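Local coordinates for synaptonemal complex protein 2 (Mus musculus, PDB 5IWZ), which is a major component of the axial and lateral elements of the synaptonemal complex in meiotic prophase and is required for chromosome synapsis and for inserting SYCP3, at residues I309-G314 with N385-V390; K340-N345 with T356-N361. All blocks are in the same frame, centred on the assembly; numbering follows the deposited sequence.

Interaction 1: I309-G314 with N385-V390; sequences IDFNLG and NVTKKV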
loop_
_atom_site.group_PDB
_atom_site.type_symbol
_atom_site.label_atom_id
_atom_site.label_comp_id
_atom_site.label_asym_id
_atom_site.label_seq_id
_atom_site.Cartn_x
_atom_site.Cartn_y
_atom_site.Cartn_z
ATOM N N ILE A 309 -9.666 17.719 3.577
ATOM C CA ILE A 309 -10.120 16.431 4.104
ATOM C C ILE A 309 -10.740 15.656 2.946
ATOM O O ILE A 309 -11.595 16.194 2.231
ATOM C CB ILE A 309 -11.156 16.581 5.240
ATOM C CG1 ILE A 309 -10.697 17.572 6.310
ATOM C CG2 ILE A 309 -11.504 15.200 5.849
ATOM C CD1 ILE A 309 -9.509 17.131 7.150
ATOM N N ASP A 310 -10.339 14.391 2.781
ATOM C CA ASP A 310 -10.763 13.564 1.652
ATOM C C ASP A 310 -11.714 12.489 2.144
ATOM O O ASP A 310 -11.378 11.726 3.056
ATOM C CB ASP A 310 -9.555 12.947 0.954
ATOM C CG ASP A 310 -8.652 14.006 0.381
ATOM O OD1 ASP A 310 -9.159 14.846 -0.398
ATOM O OD2 ASP A 310 -7.470 14.062 0.777
ATOM N N PHE A 311 -12.910 12.469 1.566
ATOM C CA PHE A 311 -13.946 11.493 1.872
ATOM C C PHE A 311 -13.945 10.484 0.736
ATOM O O PHE A 311 -14.312 10.823 -0.390
ATOM C CB PHE A 311 -15.313 12.167 1.998
ATOM C CG PHE A 311 -15.464 13.043 3.216
ATOM C CD1 PHE A 311 -16.236 12.626 4.302
ATOM C CD2 PHE A 311 -14.865 14.296 3.268
ATOM C CE1 PHE A 311 -16.393 13.436 5.426
ATOM C CE2 PHE A 311 -15.025 15.113 4.384
ATOM C CZ PHE A 311 -15.788 14.690 5.461
ATOM N N ASN A 312 -13.551 9.246 1.031
ATOM C CA ASN A 312 -13.222 8.256 0.002
ATOM C C ASN A 312 -14.343 7.234 -0.124
ATOM O O ASN A 312 -14.451 6.316 0.689
ATOM C CB ASN A 312 -11.897 7.590 0.343
ATOM C CG ASN A 312 -10.763 8.593 0.397
ATOM O OD1 ASN A 312 -10.479 9.285 -0.597
ATOM N ND2 ASN A 312 -10.126 8.708 1.566
ATOM N N LEU A 313 -15.159 7.380 -1.174
ATOM C CA LEU A 313 -16.357 6.558 -1.322
ATOM C C LEU A 313 -16.031 5.133 -1.749
ATOM O O LEU A 313 -16.809 4.210 -1.476
ATOM C CB LEU A 313 -17.307 7.192 -2.339
ATOM C CG LEU A 313 -18.238 8.320 -1.904
ATOM C CD1 LEU A 313 -17.519 9.387 -1.067
ATOM C CD2 LEU A 313 -18.865 8.943 -3.166
ATOM N N GLY A 314 -14.902 4.924 -2.414
ATOM C CA GLY A 314 -14.541 3.566 -2.781
ATOM C C GLY A 314 -14.027 2.770 -1.598
ATOM O O GLY A 314 -14.406 1.611 -1.399
ATOM N N ASN A 385 -24.512 14.632 3.935
ATOM C CA ASN A 385 -24.774 13.647 2.892
ATOM C C ASN A 385 -23.507 12.959 2.405
ATOM O O ASN A 385 -23.554 11.772 2.067
ATOM C CB ASN A 385 -25.535 14.292 1.738
ATOM C CG ASN A 385 -26.968 14.621 2.116
ATOM O OD1 ASN A 385 -27.493 15.664 1.739
ATOM N ND2 ASN A 385 -27.601 13.734 2.881
ATOM N N VAL A 386 -22.364 13.647 2.399
ATOM C CA VAL A 386 -21.121 12.964 2.042
ATOM C C VAL A 386 -20.716 11.954 3.120
ATOM O O VAL A 386 -20.290 10.838 2.809
ATOM C CB VAL A 386 -19.999 13.984 1.777
ATOM C CG1 VAL A 386 -18.699 13.251 1.504
ATOM C CG2 VAL A 386 -20.352 14.864 0.580
ATOM N N THR A 387 -20.821 12.324 4.400
ATOM C CA THR A 387 -20.323 11.424 5.443
ATOM C C THR A 387 -21.064 10.089 5.427
ATOM O O THR A 387 -20.462 9.035 5.666
ATOM C CB THR A 387 -20.412 12.076 6.822
ATOM O OG1 THR A 387 -19.676 13.303 6.818
ATOM C CG2 THR A 387 -19.776 11.164 7.884
ATOM N N LYS A 388 -22.358 10.097 5.095
ATOM C CA LYS A 388 -23.112 8.849 5.117
ATOM C C LYS A 388 -22.755 7.929 3.956
ATOM O O LYS A 388 -23.084 6.739 4.014
ATOM C CB LYS A 388 -24.617 9.131 5.139
ATOM C CG LYS A 388 -25.202 9.562 3.819
ATOM C CD LYS A 388 -26.422 10.460 4.023
ATOM C CE LYS A 388 -27.559 9.740 4.726
ATOM N NZ LYS A 388 -28.707 10.680 4.933
ATOM N N LYS A 389 -22.047 8.438 2.942
ATOM C CA LYS A 389 -21.529 7.593 1.867
ATOM C C LYS A 389 -20.288 6.809 2.286
ATOM O O LYS A 389 -20.016 5.743 1.717
ATOM C CB LYS A 389 -21.195 8.440 0.632
ATOM C CG LYS A 389 -22.364 9.258 0.059
ATOM C CD LYS A 389 -21.971 9.968 -1.234
ATOM C CE LYS A 389 -22.559 11.378 -1.330
ATOM N NZ LYS A 389 -24.028 11.415 -1.565
ATOM N N VAL A 390 -19.510 7.295 3.250
ATOM C CA VAL A 390 -18.322 6.566 3.691
ATOM C C VAL A 390 -18.566 5.806 4.993
ATOM O O VAL A 390 -18.083 4.681 5.155
ATOM C CB VAL A 390 -17.096 7.504 3.801
ATOM C CG1 VAL A 390 -16.883 8.237 2.482
ATOM C CG2 VAL A 390 -17.235 8.493 4.924
#
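Phe311 and Val386 meet at about a right angle, the CG1 methyl of the valine lying 3.6 Å from Phe311 CB and almost as near to CG and CD1, so that it rests against the root of the aromatic side chain. With CG1 anti to the backbone N (chi1 176°), this branch of Val386 is the one turned onto Phe311. Farther out on the ring, Thr387 OG1 stands 3.6 Å from Phe311 CE1, an oblique approach, while Val390 CG2 lies at the ring edge, near its plane. The other methyl of Val390, CG1, is 3.8 Å from Leu313 CD1 and 3.6 Å from the carbonyl O of Asn312. Leu313 also reaches Lys389: its CD2 is 3.8 Å from Lys389 CD, and its CG packs near Lys389 CB, the aliphatic part of the lysine, whose chain then bends at chi3 and chi4 and leads the amine away.

No hydrogen bond crosses between 309-314 and 385-390. The final helix is laid on strand 308-312 by apolar contact, the axes of segments 309-312 and 385-390 approaching to 8.2 Å at 52°. This is consistent with the PH-like fold of the Spt16M-like domain, in which a C-terminal helix caps one end of two packed antiparallel sheets.

Partners farther out tie the same residues into the fold. Phe311 also meets the ring of Phe284 on the adjoining strand, and Thr387 OG1 is bonded to Ile383 O one helical turn back. Directed away from the helix, Asn312 has its OD1 bonded to Tyr216 N and its ND2 to Thr317 and Ser319.

Interaction 2: K340-N345 with T356-N361; sequences KVQMYN and TLTLKN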
loop_
_atom_site.group_PDB
_atom_site.type_symbol
_atom_site.label_atom_id
_atom_site.label_comp_id
_atom_site.label_asym_id
_atom_site.label_seq_id
_atom_site.Cartn_x
_atom_site.Cartn_y
_atom_site.Cartn_z
ATOM N N LYS A 340 -13.264 1.397 12.059
ATOM C CA LYS A 340 -12.751 1.994 13.288
ATOM C C LYS A 340 -13.732 2.980 13.935
ATOM O O LYS A 340 -13.471 3.456 15.044
ATOM C CB LYS A 340 -11.441 2.713 12.991
ATOM C CG LYS A 340 -10.201 2.026 13.492
ATOM C CD LYS A 340 -9.030 2.988 13.448
ATOM C CE LYS A 340 -7.717 2.279 13.154
ATOM N NZ LYS A 340 -6.534 3.170 13.387
ATOM N N VAL A 341 -14.838 3.308 13.279
ATOM C CA VAL A 341 -15.760 4.342 13.749
ATOM C C VAL A 341 -16.896 3.646 14.492
ATOM O O VAL A 341 -17.627 2.834 13.914
ATOM C CB VAL A 341 -16.277 5.198 12.579
ATOM C CG1 VAL A 341 -17.387 6.161 13.032
ATOM C CG2 VAL A 341 -15.122 5.984 11.945
ATOM N N GLN A 342 -16.999 3.919 15.789
ATOM C CA GLN A 342 -18.124 3.441 16.592
ATOM C C GLN A 342 -19.416 4.178 16.239
ATOM O O GLN A 342 -20.470 3.553 16.082
ATOM C CB GLN A 342 -17.806 3.599 18.079
ATOM C CG GLN A 342 -18.799 2.868 18.987
ATOM C CD GLN A 342 -18.428 2.978 20.441
ATOM O OE1 GLN A 342 -18.410 4.068 20.996
ATOM N NE2 GLN A 342 -18.109 1.850 21.064
ATOM N N MET A 343 -19.364 5.504 16.138
ATOM C CA MET A 343 -20.472 6.286 15.590
ATOM C C MET A 343 -19.988 7.719 15.408
ATOM O O MET A 343 -18.893 8.092 15.841
ATOM C CB MET A 343 -21.752 6.236 16.455
ATOM C CG MET A 343 -21.724 6.870 17.829
ATOM S SD MET A 343 -23.340 6.723 18.701
ATOM C CE MET A 343 -23.491 4.938 18.851
ATOM N N TYR A 344 -20.815 8.518 14.741
ATOM C CA TYR A 344 -20.496 9.921 14.543
ATOM C C TYR A 344 -21.752 10.759 14.654
ATOM O O TYR A 344 -22.875 10.262 14.532
ATOM C CB TYR A 344 -19.831 10.164 13.185
ATOM C CG TYR A 344 -20.729 10.017 11.975
ATOM C CD1 TYR A 344 -21.439 11.112 11.459
ATOM C CD2 TYR A 344 -20.825 8.803 11.312
ATOM C CE1 TYR A 344 -22.237 10.974 10.328
ATOM C CE2 TYR A 344 -21.606 8.656 10.190
ATOM C CZ TYR A 344 -22.315 9.735 9.694
ATOM O OH TYR A 344 -23.106 9.561 8.564
ATOM N N ASN A 345 -21.553 12.054 14.855
ATOM C CA ASN A 345 -22.661 12.989 14.741
ATOM C C ASN A 345 -22.167 14.282 14.109
ATOM O O ASN A 345 -20.965 14.557 14.056
ATOM C CB ASN A 345 -23.334 13.256 16.100
ATOM C CG ASN A 345 -22.502 14.105 17.012
ATOM O OD1 ASN A 345 -22.589 15.337 16.984
ATOM N ND2 ASN A 345 -21.706 13.458 17.861
ATOM N N THR A 356 -18.099 15.014 14.530
ATOM C CA THR A 356 -17.457 14.323 15.644
ATOM C C THR A 356 -17.492 12.824 15.387
ATOM O O THR A 356 -18.579 12.248 15.290
ATOM C CB THR A 356 -18.168 14.635 16.959
ATOM O OG1 THR A 356 -18.174 16.047 17.155
ATOM C CG2 THR A 356 -17.429 13.974 18.143
ATOM N N LEU A 357 -16.309 12.206 15.263
ATOM C CA LEU A 357 -16.168 10.759 15.066
ATOM C C LEU A 357 -15.728 10.126 16.372
ATOM O O LEU A 357 -14.644 10.437 16.871
ATOM C CB LEU A 357 -15.132 10.413 13.996
ATOM C CG LEU A 357 -15.224 10.861 12.536
ATOM C CD1 LEU A 357 -13.955 10.398 11.782
ATOM C CD2 LEU A 357 -16.484 10.308 11.895
ATOM N N THR A 358 -16.555 9.244 16.920
ATOM C CA THR A 358 -16.162 8.434 18.066
ATOM C C THR A 358 -15.529 7.157 17.528
ATOM O O THR A 358 -16.186 6.400 16.811
ATOM C CB THR A 358 -17.369 8.119 18.950
ATOM O OG1 THR A 358 -17.925 9.336 19.441
ATOM C CG2 THR A 358 -16.976 7.246 20.143
ATOM N N LEU A 359 -14.259 6.932 17.846
ATOM C CA LEU A 359 -13.552 5.746 17.377
ATOM C C LEU A 359 -13.691 4.586 18.361
ATOM O O LEU A 359 -13.858 4.783 19.564
ATOM C CB LEU A 359 -12.076 6.052 17.163
ATOM C CG LEU A 359 -11.771 7.273 16.283
ATOM C CD1 LEU A 359 -10.268 7.429 16.191
ATOM C CD2 LEU A 359 -12.391 7.136 14.899
ATOM N N LYS A 360 -13.601 3.368 17.827
ATOM C CA LYS A 360 -13.718 2.159 18.629
ATOM C C LYS A 360 -12.487 1.895 19.482
ATOM O O LYS A 360 -12.526 0.985 20.320
ATOM C CB LYS A 360 -13.982 0.945 17.726
ATOM C CG LYS A 360 -15.384 0.896 17.161
ATOM C CD LYS A 360 -15.597 -0.271 16.199
ATOM C CE LYS A 360 -16.978 -0.169 15.573
ATOM N NZ LYS A 360 -17.331 -1.278 14.635
ATOM N N ASN A 361 -11.401 2.645 19.294
ATOM C CA ASN A 361 -10.265 2.521 20.198
ATOM C C ASN A 361 -9.452 3.805 20.157
ATOM O O ASN A 361 -9.593 4.622 19.241
ATOM C CB ASN A 361 -9.392 1.303 19.854
ATOM C CG ASN A 361 -8.918 1.302 18.419
ATOM O OD1 ASN A 361 -9.560 0.707 17.545
ATOM N ND2 ASN A 361 -7.778 1.956 18.164
HETATM O O HOH W 1 -6.010 2.148 15.655
HETATM O O HOH W 2 -17.838 0.803 12.328
#
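Asn345 and Thr356 exchange two backbone hydrogen bonds: the one from Thr356 N to Asn345 O is nearly straight (2.9 Å, 170° at the hydrogen), the return bond from Asn345 N more bent at 155°. Along the same ladder Thr358 N donates to Met343 O at 2.8 Å. The carbonyl of Thr358 then serves two donors: Gln342 N, in the carbonyl plane at 2.8 Å, and Met343 N, weakly. Beyond them Lys360 N closes on Lys340 O. That oxygen also takes a CA-H...O contact from Leu359, as Thr356 O does from Tyr344 CA.

Among apolar contacts, Leu357 CD2 sits 3.6 Å from Tyr344 CB on the face these two share. The side chains of Val341 and Leu359 diverge, yet Val341 CG2 and Leu359 CD2 still touch at 4.2 Å, and both residues meet Val336 of strand 333-337. At the corner, with CG anti to the backbone N (chi1 -168°) and the chain extended beyond it, Gln342 brings OE1 3.6 Å from Thr358 CG2. Lys360 CG lies 3.7 Å from Gln342 CB.

Each lysine is joined to the other segment by one water: Lys340 NZ to Asn361 ND2, and Lys360 NZ to Val341 O, to which the water donates.

With Gln342 and Met343 both set against Thr358, the register slips by one residue: a classic beta bulge in the antiparallel hairpin of strands 341-349 and 352-359.

How the interactions relate
Interactions 1 and 2 have centres about 14 Å apart, both within the Spt16M-like domain and on the same side of the chain's centre. Along the chain the hairpin of interaction 2 is nested in the loop that interaction 1 closes: strand 308-312 comes first, then the hairpin, then helix 383-390. The two contacts belong to different antiparallel sheets, one of four strands and one of five, yet they touch directly through Tyr344, whose CZ lies 3.4 Å from Thr387 CG2 and whose OH is 3.5 Å from Lys388 CA. The final helix thus packs against both sheets of a domain that follows the armadillo-repeat-like part in the chain.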